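Peptide/nickel transport system substrate-binding protein (PDB 5KZT) binds peptides outside the cell and probably delivers them to a membrane transporter. Local coordinates at residues Asp329-Ser340 with Asp470-Glu481. Numbering follows the deposited sequence.
Sequences DPGNKEDYTKES and DQKRWDEMVKAE
With CG anti to the backbone N in both Trp474 (chi1 175°) and Tyr336, the indole is carried off helix 471-487 into the loop before helix 336-340, while the phenol reaches back to the long helix. One indole face takes Asp329 CA and Pro330 CD in CH-pi contacts, CD lying 3.8 Å from the centroid of the five-membered ring. The opposite face receives the edge of Tyr336 in an offset edge-to-face pair, planes 86° apart. At the rim, Trp474 NE1 gives a nearly straight bond (170°) to the syn lone pair of Glu339 OE1, 2.7 Å away. In this family 5 solute-binding protein the contact thus ties an Asx-turn loop and short helix 336-340 to helix 471-487. Asp329 OD1 accepts from Gly331 N and, from the other face of the carboxylate, from Gln471 NE2 at 2.9 Å. Gln471 NE2 gives its other N-H to Asp475 OD1, and the two bonds together hold the amide's rotation. Tyr336 packs knob-into-hole among Trp474, Met477, Val478 and Glu481, and its OH donates to Met477 O at 2.7 Å. Ser340 OG donates to the anti lone pair of Glu481 OE2 (2.7 Å), and a water bridges Ser340 OG to Val478 O. Asn320 ND2 and Val322 N hydrogen-bond to Glu481 OE2 and OE1 respectively.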
ATOM      1  N   ASP A 329      16.449 -11.879   9.627  1.00 19.87           N
ATOM      2  CA  ASP A 329      17.165 -11.513  10.842  1.00 20.35           C
ATOM      3  C   ASP A 329      18.577 -11.043  10.468  1.00 21.02           C
ATOM      4  O   ASP A 329      19.285 -11.750   9.761  1.00 20.93           O
ATOM      5  CB  ASP A 329      17.188 -12.758  11.751  1.00 21.10           C
ATOM      6  CG  ASP A 329      17.789 -12.515  13.134  1.00 21.97           C
ATOM      7  OD1 ASP A 329      18.648 -11.640  13.295  1.00 22.46           O
ATOM      8  OD2 ASP A 329      17.422 -13.248  14.076  1.00 22.30           O
ATOM      9  N   PRO A 330      18.994  -9.841  10.944  1.00 21.21           N
ATOM     10  CA  PRO A 330      20.343  -9.375  10.599  1.00 22.27           C
ATOM     11  C   PRO A 330      21.429 -10.265  11.193  1.00 23.51           C
ATOM     12  O   PRO A 330      22.527 -10.301  10.669  1.00 24.63           O
ATOM     13  CB  PRO A 330      20.391  -7.940  11.169  1.00 22.13           C
ATOM     14  CG  PRO A 330      19.395  -7.963  12.265  1.00 21.77           C
ATOM     15  CD  PRO A 330      18.285  -8.850  11.761  1.00 20.91           C
ATOM     16  N   GLY A 331      21.117 -10.986  12.267  1.00 24.07           N
ATOM     17  CA  GLY A 331      22.071 -11.873  12.917  1.00 25.39           C
ATOM     18  C   GLY A 331      22.353 -13.141  12.162  1.00 25.93           C
ATOM     19  O   GLY A 331      23.516 -13.433  11.826  1.00 27.28           O
ATOM     20  N   ASN A 332      21.311 -13.928  11.930  1.00 25.18           N
ATOM     21  CA  ASN A 332      21.489 -15.256  11.322  1.00 25.74           C
ATOM     22  C   ASN A 332      20.755 -15.473   9.996  1.00 24.66           C
ATOM     23  O   ASN A 332      20.712 -16.599   9.516  1.00 24.90           O
ATOM     24  CB  ASN A 332      21.088 -16.345  12.324  1.00 26.38           C
ATOM     25  CG  ASN A 332      19.596 -16.359  12.642  1.00 25.52           C
ATOM     26  OD1 ASN A 332      18.803 -15.543  12.157  1.00 24.48           O
ATOM     27  ND2 ASN A 332      19.208 -17.308  13.482  1.00 26.34           N
ATOM     28  N   LYS A 333      20.154 -14.417   9.442  1.00 23.31           N
ATOM     29  CA  LYS A 333      19.514 -14.451   8.138  1.00 22.68           C
ATOM     30  C   LYS A 333      18.224 -15.289   8.035  1.00 21.92           C
ATOM     31  O   LYS A 333      17.729 -15.511   6.925  1.00 21.14           O
ATOM     32  CB  LYS A 333      20.513 -14.857   7.044  1.00 23.70           C
ATOM     33  CG  LYS A 333      21.735 -13.973   6.986  1.00 24.56           C
ATOM     34  CD  LYS A 333      22.698 -14.485   5.932  1.00 25.83           C
ATOM     35  CE  LYS A 333      23.424 -13.337   5.234  1.00 26.36           C
ATOM     36  NZ  LYS A 333      24.454 -13.921   4.336  1.00 27.63           N
ATOM     37  N   GLU A 334      17.656 -15.690   9.178  1.00 21.78           N
ATOM     38  CA  GLU A 334      16.408 -16.461   9.183  1.00 21.36           C
ATOM     39  C   GLU A 334      15.200 -15.560   9.007  1.00 19.95           C
ATOM     40  O   GLU A 334      15.172 -14.427   9.489  1.00 19.43           O
ATOM     41  CB  GLU A 334      16.268 -17.286  10.466  1.00 22.09           C
ATOM     42  CG  GLU A 334      17.283 -18.397  10.619  1.00 23.59           C
ATOM     43  CD  GLU A 334      17.082 -19.562   9.657  1.00 24.03           C
ATOM     44  OE1 GLU A 334      16.120 -19.599   8.870  1.00 23.54           O
ATOM     45  OE2 GLU A 334      17.926 -20.452   9.688  1.00 25.48           O
ATOM     46  N   ASP A 335      14.191 -16.081   8.308  1.00 19.58           N
ATOM     47  CA  ASP A 335      12.938 -15.369   8.037  1.00 18.67           C
ATOM     48  C   ASP A 335      12.231 -14.952   9.322  1.00 18.33           C
ATOM     49  O   ASP A 335      12.044 -15.782  10.231  1.00 18.60           O
ATOM     50  CB  ASP A 335      11.989 -16.264   7.237  1.00 18.84           C
ATOM     51  CG  ASP A 335      10.885 -15.494   6.552  1.00 18.27           C
ATOM     52  OD1 ASP A 335      10.275 -14.581   7.155  1.00 17.69           O
ATOM     53  OD2 ASP A 335      10.617 -15.819   5.368  1.00 18.78           O
ATOM     54  N   TYR A 336      11.834 -13.679   9.376  1.00 17.40           N
ATOM     55  CA  TYR A 336      10.993 -13.150  10.473  1.00 17.13           C
ATOM     56  C   TYR A 336       9.855 -14.096  10.837  1.00 17.33           C
ATOM     57  O   TYR A 336       9.649 -14.381  12.021  1.00 17.62           O
ATOM     58  CB  TYR A 336      10.388 -11.805  10.055  1.00 16.20           C
ATOM     59  CG  TYR A 336       9.501 -11.151  11.098  1.00 15.73           C
ATOM     60  CD1 TYR A 336       8.152 -11.498  11.211  1.00 15.37           C
ATOM     61  CD2 TYR A 336      10.001 -10.165  11.957  1.00 15.91           C
ATOM     62  CE1 TYR A 336       7.329 -10.899  12.150  1.00 15.33           C
ATOM     63  CE2 TYR A 336       9.175  -9.553  12.893  1.00 15.75           C
ATOM     64  CZ  TYR A 336       7.847  -9.920  12.987  1.00 15.42           C
ATOM     65  OH  TYR A 336       7.014  -9.329  13.927  1.00 15.69           O
ATOM     66  N   THR A 337       9.129 -14.596   9.824  1.00 17.47           N
ATOM     67  CA  THR A 337       7.966 -15.472  10.077  1.00 17.63           C
ATOM     68  C   THR A 337       8.302 -16.805  10.743  1.00 18.69           C
ATOM     69  O   THR A 337       7.507 -17.305  11.537  1.00 18.76           O
ATOM     70  CB  THR A 337       7.140 -15.772   8.803  1.00 17.48           C
ATOM     71  OG1 THR A 337       7.960 -16.383   7.811  1.00 17.71           O
ATOM     72  CG2 THR A 337       6.555 -14.542   8.265  1.00 16.83           C
ATOM     73  N   LYS A 338       9.463 -17.376  10.428  1.00 19.57           N
ATOM     74  CA  LYS A 338       9.937 -18.600  11.105  1.00 20.96           C
ATOM     75  C   LYS A 338      10.242 -18.322  12.602  1.00 21.38           C
ATOM     76  O   LYS A 338       9.884 -19.116  13.480  1.00 22.04           O
ATOM     77  CB  LYS A 338      11.158 -19.168  10.355  1.00 22.00           C
ATOM     78  CG  LYS A 338      11.783 -20.429  10.932  1.00 23.60           C
ATOM     79  CD  LYS A 338      13.151 -20.736  10.311  1.00 24.65           C
ATOM     80  CE  LYS A 338      13.772 -22.014  10.873  1.00 26.03           C
ATOM     81  NZ  LYS A 338      14.007 -21.933  12.340  1.00 26.73           N
ATOM     82  N   GLU A 339      10.872 -17.186  12.887  1.00 21.11           N
ATOM     83  CA  GLU A 339      11.167 -16.780  14.276  1.00 21.75           C
ATOM     84  C   GLU A 339       9.906 -16.419  15.054  1.00 21.25           C
ATOM     85  O   GLU A 339       9.814 -16.706  16.235  1.00 21.70           O
ATOM     86  CB  GLU A 339      12.168 -15.616  14.319  1.00 21.67           C
ATOM     87  CG  GLU A 339      13.491 -15.954  13.651  1.00 22.48           C
ATOM     88  CD  GLU A 339      14.517 -14.856  13.746  1.00 22.66           C
ATOM     89  OE1 GLU A 339      14.147 -13.667  13.847  1.00 22.63           O
ATOM     90  OE2 GLU A 339      15.702 -15.195  13.706  1.00 23.25           O
ATOM     91  N   SER A 340       8.944 -15.777  14.396  1.00 20.45           N
ATOM     92  CA  SER A 340       7.680 -15.413  15.037  1.00 20.29           C
ATOM     93  C   SER A 340       6.780 -16.619  15.300  1.00 21.23           C
ATOM     94  O   SER A 340       6.011 -16.622  16.267  1.00 20.95           O
ATOM     95  CB  SER A 340       6.916 -14.417  14.171  1.00 19.32           C
ATOM     96  OG  SER A 340       5.897 -13.783  14.920  1.00 18.79           O
ATOM     97  N   ASP A 470      20.119  -2.873  17.438  1.00 38.97           N
ATOM     98  CA  ASP A 470      19.828  -3.234  16.054  1.00 37.81           C
ATOM     99  C   ASP A 470      19.429  -4.702  15.896  1.00 33.56           C
ATOM    100  O   ASP A 470      18.390  -5.002  15.314  1.00 30.45           O
ATOM    101  CB  ASP A 470      21.021  -2.921  15.162  1.00 41.11           C
ATOM    102  CG  ASP A 470      20.618  -2.756  13.706  1.00 42.32           C
ATOM    103  OD1 ASP A 470      20.241  -3.765  13.066  1.00 42.55           O
ATOM    104  OD2 ASP A 470      20.668  -1.605  13.204  1.00 45.40           O
ATOM    105  N   GLN A 471      20.255  -5.610  16.419  1.00 32.52           N
ATOM    106  CA  GLN A 471      19.778  -6.956  16.727  1.00 30.01           C
ATOM    107  C   GLN A 471      18.657  -6.871  17.776  1.00 29.32           C
ATOM    108  O   GLN A 471      17.654  -7.562  17.658  1.00 26.82           O
ATOM    109  CB  GLN A 471      20.904  -7.857  17.257  1.00 31.06           C
ATOM    110  CG  GLN A 471      20.509  -9.328  17.411  1.00 30.35           C
ATOM    111  CD  GLN A 471      20.204  -9.979  16.067  1.00 29.28           C
ATOM    112  OE1 GLN A 471      21.064 -10.028  15.204  1.00 30.11           O
ATOM    113  NE2 GLN A 471      18.977 -10.458  15.882  1.00 27.65           N
ATOM    114  N   LYS A 472      18.853  -6.053  18.820  1.00 30.92           N
ATOM    115  CA  LYS A 472      17.798  -5.823  19.825  1.00 31.44           C
ATOM    116  C   LYS A 472      16.500  -5.298  19.209  1.00 29.49           C
ATOM    117  O   LYS A 472      15.425  -5.736  19.595  1.00 28.21           O
ATOM    118  CB  LYS A 472      18.264  -4.883  20.950  1.00 35.24           C
ATOM    119  CG  LYS A 472      19.208  -5.551  21.938  1.00 38.11           C
ATOM    120  CD  LYS A 472      19.124  -4.924  23.323  1.00 42.02           C
ATOM    121  CE  LYS A 472      20.099  -5.567  24.302  1.00 44.98           C
ATOM    122  NZ  LYS A 472      21.524  -5.342  23.908  1.00 46.58           N
ATOM    123  N   ARG A 473      16.604  -4.369  18.254  1.00 29.45           N
ATOM    124  CA  ARG A 473      15.424  -3.850  17.545  1.00 28.25           C
ATOM    125  C   ARG A 473      14.706  -4.988  16.840  1.00 25.23           C
ATOM    126  O   ARG A 473      13.494  -5.147  16.981  1.00 23.82           O
ATOM    127  CB  ARG A 473      15.823  -2.769  16.536  1.00 30.04           C
ATOM    128  CG  ARG A 473      14.681  -2.254  15.670  1.00 30.57           C
ATOM    129  CD  ARG A 473      15.031  -0.971  14.937  1.00 33.84           C
ATOM    130  NE  ARG A 473      14.007  -0.630  13.944  1.00 34.53           N
ATOM    131  CZ  ARG A 473      13.918  -1.146  12.707  1.00 34.01           C
ATOM    132  NH1 ARG A 473      14.804  -2.041  12.258  1.00 33.65           N
ATOM    133  NH2 ARG A 473      12.925  -0.762  11.906  1.00 33.99           N
ATOM    134  N   TRP A 474      15.469  -5.783  16.092  1.00 23.72           N
ATOM    135  CA  TRP A 474      14.892  -6.920  15.367  1.00 21.81           C
ATOM    136  C   TRP A 474      14.173  -7.874  16.326  1.00 21.28           C
ATOM    137  O   TRP A 474      12.997  -8.192  16.117  1.00 20.41           O
ATOM    138  CB  TRP A 474      15.974  -7.671  14.579  1.00 21.95           C
ATOM    139  CG  TRP A 474      15.439  -8.903  13.934  1.00 20.81           C
ATOM    140  CD1 TRP A 474      15.415 -10.169  14.457  1.00 20.98           C
ATOM    141  CD2 TRP A 474      14.820  -8.980  12.660  1.00 20.22           C
ATOM    142  NE1 TRP A 474      14.807 -11.036  13.569  1.00 20.68           N
ATOM    143  CE2 TRP A 474      14.434 -10.327  12.458  1.00 20.14           C
ATOM    144  CE3 TRP A 474      14.555  -8.041  11.659  1.00 20.10           C
ATOM    145  CZ2 TRP A 474      13.824 -10.764  11.273  1.00 20.33           C
ATOM    146  CZ3 TRP A 474      13.922  -8.468  10.487  1.00 20.24           C
ATOM    147  CH2 TRP A 474      13.567  -9.821  10.306  1.00 20.44           C
ATOM    148  N   ASP A 475      14.863  -8.302  17.384  1.00 22.26           N
ATOM    149  CA  ASP A 475      14.279  -9.264  18.339  1.00 22.90           C
ATOM    150  C   ASP A 475      12.952  -8.764  18.930  1.00 23.20           C
ATOM    151  O   ASP A 475      11.997  -9.529  19.077  1.00 22.76           O
ATOM    152  CB  ASP A 475      15.261  -9.631  19.472  1.00 24.82           C
ATOM    153  CG  ASP A 475      16.526 -10.334  18.965  1.00 25.37           C
ATOM    154  OD1 ASP A 475      16.541 -10.793  17.808  1.00 24.22           O
ATOM    155  OD2 ASP A 475      17.511 -10.408  19.724  1.00 26.86           O
ATOM    156  N   GLU A 476      12.901  -7.473  19.238  1.00 24.52           N
ATOM    157  CA  GLU A 476      11.694  -6.863  19.772  1.00 25.63           C
ATOM    158  C   GLU A 476      10.570  -6.837  18.749  1.00 23.19           C
ATOM    159  O   GLU A 476       9.441  -7.161  19.093  1.00 22.89           O
ATOM    160  CB  GLU A 476      11.994  -5.463  20.309  1.00 28.60           C
ATOM    161  CG  GLU A 476      12.925  -5.476  21.519  1.00 32.08           C
ATOM    162  CD  GLU A 476      12.272  -6.028  22.781  1.00 34.89           C
ATOM    163  OE1 GLU A 476      11.447  -5.310  23.388  1.00 37.64           O
ATOM    164  OE2 GLU A 476      12.602  -7.171  23.190  1.00 37.04           O
ATOM    165  N   MET A 477      10.884  -6.517  17.492  1.00 21.61           N
ATOM    166  CA  MET A 477       9.879  -6.575  16.420  1.00 20.40           C
ATOM    167  C   MET A 477       9.264  -7.969  16.274  1.00 19.48           C
ATOM    168  O   MET A 477       8.074  -8.092  16.026  1.00 19.10           O
ATOM    169  CB  MET A 477      10.464  -6.083  15.080  1.00 20.25           C
ATOM    170  CG  MET A 477      10.658  -4.566  15.039  1.00 21.43           C
ATOM    171  SD  MET A 477      11.034  -3.854  13.428  1.00 22.55           S
ATOM    172  CE  MET A 477      12.556  -4.714  13.044  1.00 21.98           C
ATOM    173  N   VAL A 478      10.074  -9.020  16.440  1.00 19.77           N
ATOM    174  CA  VAL A 478       9.567 -10.403  16.416  1.00 19.79           C
ATOM    175  C   VAL A 478       8.531 -10.567  17.530  1.00 20.58           C
ATOM    176  O   VAL A 478       7.411 -11.043  17.299  1.00 20.50           O
ATOM    177  CB  VAL A 478      10.723 -11.425  16.548  1.00 20.44           C
ATOM    178  CG1 VAL A 478      10.198 -12.852  16.716  1.00 21.64           C
ATOM    179  CG2 VAL A 478      11.650 -11.317  15.332  1.00 20.00           C
ATOM    180  N   LYS A 479       8.892 -10.127  18.730  1.00 21.52           N
ATOM    181  CA  LYS A 479       8.001 -10.233  19.877  1.00 23.19           C
ATOM    182  C   LYS A 479       6.689  -9.474  19.689  1.00 21.97           C
ATOM    183  O   LYS A 479       5.640  -9.914  20.166  1.00 22.73           O
ATOM    184  CB  LYS A 479       8.697  -9.733  21.147  1.00 25.93           C
ATOM    185  CG  LYS A 479       9.851 -10.595  21.599  1.00 28.15           C
ATOM    186  CD  LYS A 479      10.502  -9.986  22.836  1.00 31.17           C
ATOM    187  CE  LYS A 479      11.653 -10.823  23.325  1.00 33.69           C
ATOM    188  NZ  LYS A 479      11.226 -12.225  23.596  1.00 35.73           N
ATOM    189  N   ALA A 480       6.760  -8.336  18.999  1.00 20.46           N
ATOM    190  CA  ALA A 480       5.594  -7.489  18.800  1.00 19.96           C
ATOM    191  C   ALA A 480       4.449  -8.217  18.121  1.00 19.04           C
ATOM    192  O   ALA A 480       3.294  -7.970  18.450  1.00 19.15           O
ATOM    193  CB  ALA A 480       5.961  -6.257  17.992  1.00 19.58           C
ATOM    194  N   GLU A 481       4.760  -9.106  17.173  1.00 17.72           N
ATOM    195  CA  GLU A 481       3.711  -9.783  16.422  1.00 17.78           C
ATOM    196  C   GLU A 481       2.880 -10.707  17.317  1.00 19.10           C
ATOM    197  O   GLU A 481       1.664 -10.852  17.127  1.00 19.87           O
ATOM    198  CB  GLU A 481       4.270 -10.538  15.205  1.00 17.10           C
ATOM    199  CG  GLU A 481       3.163 -10.934  14.226  1.00 17.54           C
ATOM    200  CD  GLU A 481       3.674 -11.558  12.938  1.00 17.59           C
ATOM    201  OE1 GLU A 481       3.249 -11.113  11.863  1.00 17.39           O
ATOM    202  OE2 GLU A 481       4.485 -12.499  12.996  1.00 18.30           O
TER
HETATM  203  O   HOH W   1       6.181 -13.421  17.603  1.00 23.38           O